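Local coordinates for protein lectin 2 (Agrocybe aegerita, PDB 4TQJ) that recognises glycans that carry a non-reducing terminal N-acetylglucosamine, as a sugar-binding lectin of a fungus, at residues A[2-7]-A[172-178]; A[212-216]-A[262-266]. The protein carries 1 engineered substitution. One frame throughout, in Å; residues are numbered along the deposited sequence.

Interaction 1. Residues A[2-7]-A[172-178]; sequences SNVITQ and HLRFLAD
Ile5 and Leu176 form an antiparallel hydrogen-bonded pair: Ile5 N donates to Leu176 O at 2.9 Å and Leu176 N returns the bond to Ile5 O at 2.9 Å, nearly straight at 169°. Two residues along, Gln7 continues the ladder with its side chain in place of its backbone. Its OE1 accepts Arg174 N at 2.9 Å, in the plane of the amide and more bent, at 157°. CG of Gln7 lies beside the backbone N (chi1 -59°) and the rest of the chain is extended, which carries the amide past the Phe175 ring to Arg174. A water holds OE1 a second time, donating to it and to His172 O and accepting from Arg174 NH2; another water joins Gln7 NE2 to the same His172 carbonyl. Arg174 NH1 is held separately by Phe160 O.

Around this polar spine, Thr6 places its CB over one face of the Phe175 ring, 3.9 Å from the centroid in a CH-pi contact, while its OG1 bonds Leu9 N. Ile5 and Leu176 lie side by side, CB to CB 4.0 Å, on the face that meets strands 117-121 and 130-134. Val4 CG2 touches Ala177 CB at 3.7 Å on the other face, where both reach Val232.

The N-terminal segment thus adds a short, weakly bonded edge strand inside the innermost strand of a beta-propeller blade. Where its own backbone departs from the register, a glutamine amide and two waters engage Arg174 N and NH2 and the His172 carbonyl.

Interaction 2. Residues A[212-216]-A[262-266]; sequences VIDNF and FGQVK
The backbones of Val212-Phe216 and Phe262-Val265 run 30° apart and diverge slightly, from 6.4 Å between the CA atoms of Val212 and Phe262 to 7.7 Å between those of Asn215 and Val265. This is a blade-to-blade contact of a beta-propeller: the end of the outermost strand of one blade, where Val212 and Ile213 form a classic beta bulge opposite Val195, meets the loop before the outermost strand of the next. Ile213 is the wedge. Its CG1 and CD1 branch crosses Phe262, with CG1 3.7 Å from Phe262 CB and CD1 approaching the ring obliquely and off-centre in a CH-pi contact. The CG2 branch, anti to the backbone N, goes instead to Val265 and meets its CG2 at 3.8 Å. Val212 supplies CG2 to Phe262 CD2 at 3.8 Å, so the two bulge residues share one phenylalanine.

Main-chain polar groups are linked through water. Val212 O accepts from two waters, one of which accepts the N-H of Phe262 while the other donates to Phe262 O.

Further along, Val265 packs against Asn215 and Phe216 and also touches Trp252 and Ala254 of its own blade. Asn215 is steadied by its OD1, which accepts from Phe216 N and from Trp223 NE1, and its ND2 lies beside the valine. Phe216 and Val265 approach each other from opposite directions, with CZ of the ring 3.8 Å from Val265 CG1.

Overall arrangement
The blade built from strands 173-177, 186-190, 195-198 and 210-213 links the two contacts, one at each of its borders. Interaction 1 lies at the inner end, its centre about 8 Å from that of the chain, where the N-terminal residues enter the central channel; interaction 2 sits at the rim, about 22 Å from the chain centre. Their centres are about 17 Å apart and their nearest atoms about 6 Å, without touching. The next blade, from strand 230-233 to strand 266-269, meets both: Val232 on its inner strand packs at interaction 1, while its outer loop forms half of interaction 2. Hydrogen-bonded pairing inside thus gives way to apolar, water-bridged packing outside.

Interaction 1. Residues A[2-7]-A[172-178]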
loop_
_atom_site.group_PDB
_atom_site.type_symbol
_atom_site.label_atom_id
_atom_site.label_comp_id
_atom_site.label_asym_id
_atom_site.label_seq_id
_atom_site.Cartn_x
_atom_site.Cartn_y
_atom_site.Cartn_z
ATOM N N SER A 2 2.021 8.508 -18.584
ATOM C CA SER A 2 1.819 7.281 -19.339
ATOM C C SER A 2 2.539 6.159 -18.584
ATOM O O SER A 2 3.673 6.343 -18.161
ATOM C CB SER A 2 2.440 7.413 -20.740
ATOM O OG SER A 2 1.548 7.979 -21.686
ATOM N N ASN A 3 1.906 5.007 -18.390
ATOM C CA ASN A 3 2.673 3.850 -17.918
ATOM C C ASN A 3 3.593 3.357 -19.042
ATOM O O ASN A 3 3.156 3.202 -20.172
ATOM C CB ASN A 3 1.756 2.740 -17.413
ATOM C CG ASN A 3 1.664 2.707 -15.889
ATOM O OD1 ASN A 3 1.217 3.678 -15.261
ATOM N ND2 ASN A 3 2.081 1.584 -15.287
ATOM N N VAL A 4 4.871 3.157 -18.741
ATOM C CA VAL A 4 5.862 2.880 -19.782
ATOM C C VAL A 4 6.880 1.814 -19.353
ATOM O O VAL A 4 7.286 1.741 -18.189
ATOM C CB VAL A 4 6.624 4.172 -20.184
ATOM C CG1 VAL A 4 7.897 3.830 -20.950
ATOM C CG2 VAL A 4 5.729 5.115 -21.001
ATOM N N ILE A 5 7.293 0.996 -20.310
ATOM C CA ILE A 5 8.246 -0.071 -20.052
ATOM C C ILE A 5 9.425 0.090 -20.993
ATOM O O ILE A 5 9.240 0.079 -22.208
ATOM C CB ILE A 5 7.580 -1.430 -20.279
ATOM C CG1 ILE A 5 6.513 -1.649 -19.206
ATOM C CG2 ILE A 5 8.607 -2.556 -20.266
ATOM C CD1 ILE A 5 5.686 -2.870 -19.430
ATOM N N THR A 6 10.619 0.269 -20.434
ATOM C CA THR A 6 11.835 0.446 -21.237
ATOM C C THR A 6 12.821 -0.670 -20.928
ATOM O O THR A 6 12.602 -1.449 -20.011
ATOM C CB THR A 6 12.532 1.837 -21.006
ATOM O OG1 THR A 6 13.161 1.871 -19.720
ATOM C CG2 THR A 6 11.547 2.987 -21.125
ATOM N N GLN A 7 13.896 -0.765 -21.704
ATOM C CA GLN A 7 14.937 -1.751 -21.434
ATOM C C GLN A 7 15.622 -1.486 -20.094
ATOM O O GLN A 7 15.878 -2.409 -19.324
ATOM C CB GLN A 7 15.966 -1.768 -22.571
ATOM C CG GLN A 7 15.336 -2.091 -23.915
ATOM C CD GLN A 7 16.309 -2.070 -25.063
ATOM O OE1 GLN A 7 15.920 -1.793 -26.196
ATOM N NE2 GLN A 7 17.583 -2.358 -24.783
ATOM N N HIS A 172 19.666 -0.554 -31.351
ATOM C CA HIS A 172 18.239 -0.226 -31.378
ATOM C C HIS A 172 17.610 -0.274 -29.991
ATOM O O HIS A 172 18.183 -0.849 -29.066
ATOM C CB HIS A 172 17.521 -1.211 -32.308
ATOM C CG HIS A 172 18.220 -1.402 -33.620
ATOM N ND1 HIS A 172 18.604 -2.642 -34.087
ATOM C CD2 HIS A 172 18.648 -0.504 -34.538
ATOM C CE1 HIS A 172 19.221 -2.500 -35.248
ATOM N NE2 HIS A 172 19.261 -1.213 -35.544
ATOM N N LEU A 173 16.428 0.324 -29.862
ATOM C CA LEU A 173 15.687 0.342 -28.608
ATOM C C LEU A 173 14.268 -0.156 -28.825
ATOM O O LEU A 173 13.628 0.188 -29.813
ATOM C CB LEU A 173 15.625 1.760 -28.042
ATOM C CG LEU A 173 16.989 2.396 -27.732
ATOM C CD1 LEU A 173 16.825 3.894 -27.565
ATOM C CD2 LEU A 173 17.611 1.760 -26.479
ATOM N N ARG A 174 13.767 -0.958 -27.893
ATOM C CA ARG A 174 12.407 -1.448 -28.005
ATOM C C ARG A 174 11.685 -1.274 -26.681
ATOM O O ARG A 174 12.071 -1.864 -25.682
ATOM C CB ARG A 174 12.394 -2.910 -28.471
ATOM C CG ARG A 174 12.665 -3.063 -29.987
ATOM C CD ARG A 174 13.142 -4.473 -30.337
ATOM N NE ARG A 174 14.468 -4.718 -29.777
ATOM C CZ ARG A 174 15.126 -5.874 -29.846
ATOM N NH1 ARG A 174 14.589 -6.925 -30.450
ATOM N NH2 ARG A 174 16.322 -5.978 -29.291
ATOM N N PHE A 175 10.640 -0.452 -26.698
ATOM C CA PHE A 175 9.906 -0.090 -25.489
ATOM C C PHE A 175 8.423 -0.407 -25.671
ATOM O O PHE A 175 7.968 -0.681 -26.774
ATOM C CB PHE A 175 10.030 1.415 -25.200
ATOM C CG PHE A 175 11.442 1.924 -25.032
ATOM C CD1 PHE A 175 11.718 3.273 -25.254
ATOM C CD2 PHE A 175 12.472 1.099 -24.611
ATOM C CE1 PHE A 175 12.992 3.783 -25.087
ATOM C CE2 PHE A 175 13.753 1.605 -24.438
ATOM C CZ PHE A 175 14.008 2.954 -24.676
ATOM N N LEU A 176 7.666 -0.338 -24.584
ATOM C CA LEU A 176 6.221 -0.478 -24.646
ATOM C C LEU A 176 5.633 0.777 -24.020
ATOM O O LEU A 176 6.058 1.187 -22.958
ATOM C CB LEU A 176 5.759 -1.711 -23.881
ATOM C CG LEU A 176 6.298 -3.079 -24.319
ATOM C CD1 LEU A 176 5.916 -4.154 -23.283
ATOM C CD2 LEU A 176 5.808 -3.436 -25.720
ATOM N N ALA A 177 4.687 1.404 -24.705
ATOM C CA ALA A 177 4.064 2.621 -24.209
ATOM C C ALA A 177 2.782 2.860 -24.975
ATOM O O ALA A 177 2.657 2.446 -26.115
ATOM C CB ALA A 177 5.006 3.809 -24.382
ATOM N N ASP A 178 1.832 3.541 -24.355
ATOM C CA ASP A 178 0.636 3.926 -25.081
ATOM C C ASP A 178 0.910 5.206 -25.851
ATOM O O ASP A 178 0.981 6.287 -25.259
ATOM C CB ASP A 178 -0.541 4.137 -24.129
ATOM C CG ASP A 178 -1.836 4.381 -24.872
ATOM O OD1 ASP A 178 -1.839 4.232 -26.110
ATOM O OD2 ASP A 178 -2.842 4.724 -24.225
HETATM O O HOH W 1 2.089 4.516 -22.099
HETATM O O HOH W 2 16.664 -3.155 -28.572
HETATM O O HOH W 3 19.538 -1.196 -26.650
#

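Interaction 2. Residues A[212-216]-A[262-266]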
loop_
_atom_site.group_PDB
_atom_site.type_symbol
_atom_site.label_atom_id
_atom_site.label_comp_id
_atom_site.label_asym_id
_atom_site.label_seq_id
_atom_site.Cartn_x
_atom_site.Cartn_y
_atom_site.Cartn_z
ATOM N N VAL A 212 7.183 6.311 -37.903
ATOM C CA VAL A 212 6.562 7.546 -37.434
ATOM C C VAL A 212 7.504 8.745 -37.300
ATOM O O VAL A 212 7.041 9.880 -37.284
ATOM C CB VAL A 212 5.841 7.360 -36.081
ATOM C CG1 VAL A 212 4.672 6.385 -36.224
ATOM C CG2 VAL A 212 6.841 6.915 -35.009
ATOM N N ILE A 213 8.801 8.496 -37.161
ATOM C CA ILE A 213 9.788 9.582 -37.088
ATOM C C ILE A 213 11.057 9.153 -37.805
ATOM O O ILE A 213 11.492 8.005 -37.675
ATOM C CB ILE A 213 10.160 9.963 -35.632
ATOM C CG1 ILE A 213 8.920 10.214 -34.772
ATOM C CG2 ILE A 213 11.068 11.202 -35.604
ATOM C CD1 ILE A 213 9.224 10.219 -33.289
ATOM N N ASP A 214 11.649 10.070 -38.567
ATOM C CA ASP A 214 12.900 9.783 -39.262
ATOM C C ASP A 214 14.039 10.428 -38.489
ATOM O O ASP A 214 14.707 11.344 -38.982
ATOM C CB ASP A 214 12.868 10.311 -40.704
ATOM C CG ASP A 214 11.751 9.694 -41.531
ATOM O OD1 ASP A 214 11.282 8.590 -41.190
ATOM O OD2 ASP A 214 11.343 10.314 -42.534
ATOM N N ASN A 215 14.231 9.957 -37.263
ATOM C CA ASN A 215 15.149 10.562 -36.306
ATOM C C ASN A 215 15.228 9.667 -35.055
ATOM O O ASN A 215 14.594 8.606 -34.996
ATOM C CB ASN A 215 14.699 11.990 -35.948
ATOM C CG ASN A 215 15.877 12.954 -35.754
ATOM O OD1 ASN A 215 16.929 12.576 -35.240
ATOM N ND2 ASN A 215 15.691 14.212 -36.167
ATOM N N PHE A 216 16.027 10.085 -34.080
ATOM C CA PHE A 216 16.254 9.309 -32.869
ATOM C C PHE A 216 16.842 7.917 -33.129
ATOM O O PHE A 216 16.747 7.034 -32.279
ATOM C CB PHE A 216 14.961 9.178 -32.044
ATOM C CG PHE A 216 14.408 10.489 -31.561
ATOM C CD1 PHE A 216 15.078 11.233 -30.598
ATOM C CD2 PHE A 216 13.210 10.976 -32.057
ATOM C CE1 PHE A 216 14.561 12.439 -30.145
ATOM C CE2 PHE A 216 12.689 12.178 -31.612
ATOM C CZ PHE A 216 13.362 12.921 -30.660
ATOM N N PHE A 262 3.544 11.841 -34.763
ATOM C CA PHE A 262 4.561 12.711 -34.169
ATOM C C PHE A 262 4.932 13.938 -34.994
ATOM O O PHE A 262 5.060 13.859 -36.217
ATOM C CB PHE A 262 5.813 11.900 -33.806
ATOM C CG PHE A 262 5.566 10.903 -32.712
ATOM C CD1 PHE A 262 5.792 11.237 -31.394
ATOM C CD2 PHE A 262 5.033 9.655 -33.004
ATOM C CE1 PHE A 262 5.529 10.334 -30.377
ATOM C CE2 PHE A 262 4.769 8.742 -31.994
ATOM C CZ PHE A 262 5.015 9.083 -30.682
ATOM N N GLY A 263 5.102 15.064 -34.300
ATOM C CA GLY A 263 5.481 16.323 -34.907
ATOM C C GLY A 263 6.980 16.460 -35.135
ATOM O O GLY A 263 7.743 15.518 -34.932
ATOM N N GLN A 264 7.408 17.637 -35.574
ATOM C CA GLN A 264 8.814 17.841 -35.895
ATOM C C GLN A 264 9.704 17.708 -34.656
ATOM O O GLN A 264 9.278 17.963 -33.531
ATOM C CB GLN A 264 9.034 19.187 -36.589
ATOM C CG GLN A 264 8.560 20.378 -35.794
ATOM C CD GLN A 264 8.823 21.700 -36.502
ATOM O OE1 GLN A 264 7.888 22.468 -36.775
ATOM N NE2 GLN A 264 10.103 21.980 -36.794
ATOM N N VAL A 265 10.945 17.299 -34.882
ATOM C CA VAL A 265 11.886 17.060 -33.797
ATOM C C VAL A 265 12.633 18.337 -33.449
ATOM O O VAL A 265 13.410 18.852 -34.261
ATOM C CB VAL A 265 12.881 15.975 -34.200
ATOM C CG1 VAL A 265 13.932 15.772 -33.119
ATOM C CG2 VAL A 265 12.128 14.681 -34.507
ATOM N N LYS A 266 12.398 18.846 -32.243
ATOM C CA LYS A 266 12.916 20.153 -31.838
ATOM C C LYS A 266 13.838 20.077 -30.625
ATOM O O LYS A 266 13.658 19.235 -29.757
ATOM C CB LYS A 266 11.758 21.107 -31.527
ATOM C CG LYS A 266 10.744 21.263 -32.651
ATOM C CD LYS A 266 9.678 22.307 -32.295
ATOM C CE LYS A 266 8.399 22.083 -33.085
ATOM N NZ LYS A 266 7.805 23.356 -33.601
HETATM O O HOH W 4 4.279 10.473 -37.205
HETATM O O HOH W 5 7.164 12.572 -37.892
#